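Local coordinates for PG_0823 protein (Porphyromonas gingivalis, PDB 2FSW) that probably binds DNA through a winged helix-turn-helix domain of the HxlR type and so regulates transcription, at residues Y74-V77 / P78-E82. Sequence-based numbering, arbitrary orientation.
Sequences YPEV and PPRVE
Tyr74 and Arg80 pair where the two strands of a beta hairpin give way to its end loop, a local contact on the protein surface. They form an antiparallel hydrogen-bonded pair: Tyr74 N reaches Arg80 O at 3.0 Å, and Arg80 N returns to Tyr74 O at 3.2 Å. With both side chains on the same face of the sheet, the arginine folds over the tyrosine, whose flat aromatic face suits a cation. Arginine has the length for this: chi1 of 71° and a bend at chi3 (97°) swing it back across the ring, the aliphatic CG 3.7 Å from Tyr74 CD1 and NH1 above the ring centre in a cation-pi contact. Ring and guanidinium planes are inclined by 62°. In this winged-helix domain, the hairpin of strands 69-74 and 80-85 is the wing, an element that in many relatives approaches DNA. Proline suits the loop, because its ring limits the backbone: Pro75 centres an inverse gamma turn, and the peptide bond before Pro78 is cis, consistent with the sharp turn there. Two glutamates complete a salt-bridge network, their carboxylates balancing the arginine's charge. Glu76 OE2 lies over a guanidinium face, 3.5 Å from Arg80 NH2; with no N-H aimed at it, the attraction is purely electrostatic. Glu82 adds a longer salt bridge from OE2 to Arg80 NH1 (3.9 Å), while its OE1 lies 3.4 Å from Tyr74 CE1.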
loop_
_atom_site.group_PDB
_atom_site.type_symbol
_atom_site.label_atom_id
_atom_site.label_comp_id
_atom_site.label_asym_id
_atom_site.label_seq_id
_atom_site.Cartn_x
_atom_site.Cartn_y
_atom_site.Cartn_z
ATOM N N TYR B 74 3.665 29.184 8.962
ATOM C CA TYR B 74 3.132 30.442 9.506
ATOM C C TYR B 74 3.820 30.759 10.848
ATOM O O TYR B 74 3.423 30.237 11.897
ATOM C CB TYR B 74 1.605 30.385 9.679
ATOM C CG TYR B 74 0.813 30.258 8.391
ATOM C CD1 TYR B 74 0.468 29.007 7.882
ATOM C CD2 TYR B 74 0.390 31.390 7.696
ATOM C CE1 TYR B 74 -0.266 28.885 6.698
ATOM C CE2 TYR B 74 -0.345 31.280 6.515
ATOM C CZ TYR B 74 -0.669 30.025 6.021
ATOM O OH TYR B 74 -1.394 29.915 4.849
ATOM N N PRO B 75 4.872 31.599 10.809
ATOM C CA PRO B 75 5.636 31.972 12.004
ATOM C C PRO B 75 4.990 33.127 12.796
ATOM O O PRO B 75 5.659 34.106 13.122
ATOM C CB PRO B 75 6.983 32.398 11.416
ATOM C CG PRO B 75 6.620 33.008 10.093
ATOM C CD PRO B 75 5.411 32.241 9.591
ATOM N N GLU B 76 3.698 32.995 13.093
ATOM C CA GLU B 76 2.925 34.027 13.777
ATOM C C GLU B 76 2.553 33.543 15.167
ATOM O O GLU B 76 3.044 32.506 15.615
ATOM C CB GLU B 76 1.665 34.391 12.976
ATOM C CG GLU B 76 0.637 33.257 12.856
ATOM C CD GLU B 76 -0.418 33.499 11.784
ATOM O OE1 GLU B 76 -0.056 33.807 10.621
ATOM O OE2 GLU B 76 -1.619 33.355 12.106
ATOM N N VAL B 77 1.707 34.308 15.853
ATOM C CA VAL B 77 1.226 33.941 17.177
ATOM C C VAL B 77 -0.280 33.643 17.127
ATOM O O VAL B 77 -1.058 34.487 16.691
ATOM C CB VAL B 77 1.537 35.063 18.207
ATOM C CG1 VAL B 77 0.842 34.803 19.522
ATOM C CG2 VAL B 77 3.038 35.199 18.416
ATOM N N PRO B 78 -0.692 32.415 17.501
ATOM C CA PRO B 78 0.148 31.225 17.646
ATOM C C PRO B 78 0.534 30.657 16.272
ATOM O O PRO B 78 -0.188 30.875 15.296
ATOM C CB PRO B 78 -0.751 30.244 18.410
ATOM C CG PRO B 78 -2.132 30.664 18.095
ATOM C CD PRO B 78 -2.096 32.150 17.868
ATOM N N PRO B 79 1.669 29.938 16.193
ATOM C CA PRO B 79 2.171 29.493 14.895
ATOM C C PRO B 79 1.489 28.205 14.405
ATOM O O PRO B 79 0.895 27.468 15.202
ATOM C CB PRO B 79 3.659 29.260 15.167
ATOM C CG PRO B 79 3.703 28.816 16.594
ATOM C CD PRO B 79 2.540 29.491 17.301
ATOM N N ARG B 80 1.575 27.947 13.103
ATOM C CA ARG B 80 0.951 26.754 12.523
ATOM C C ARG B 80 1.634 26.266 11.237
ATOM O O ARG B 80 2.209 27.068 10.487
ATOM C CB ARG B 80 -0.546 27.002 12.277
ATOM C CG ARG B 80 -0.847 27.959 11.134
ATOM C CD ARG B 80 -2.289 27.854 10.676
ATOM N NE ARG B 80 -3.107 28.890 11.294
ATOM C CZ ARG B 80 -3.361 30.072 10.732
ATOM N NH1 ARG B 80 -2.872 30.362 9.527
ATOM N NH2 ARG B 80 -4.110 30.965 11.375
ATOM N N VAL B 81 1.584 24.948 11.013
ATOM C CA VAL B 81 1.918 24.346 9.717
ATOM C C VAL B 81 0.663 23.868 8.996
ATOM O O VAL B 81 -0.204 23.231 9.595
ATOM C CB VAL B 81 2.888 23.123 9.803
ATOM C CG1 VAL B 81 4.317 23.526 9.458
ATOM C CG2 VAL B 81 2.785 22.389 11.150
ATOM N N GLU B 82 0.578 24.183 7.710
ATOM C CA GLU B 82 -0.492 23.679 6.865
ATOM C C GLU B 82 0.103 22.800 5.782
ATOM O O GLU B 82 1.175 23.106 5.251
ATOM C CB GLU B 82 -1.296 24.826 6.252
ATOM C CG GLU B 82 -2.345 25.362 7.205
ATOM C CD GLU B 82 -3.084 26.596 6.712
ATOM O OE1 GLU B 82 -2.913 27.005 5.540
ATOM O OE2 GLU B 82 -3.855 27.154 7.524
#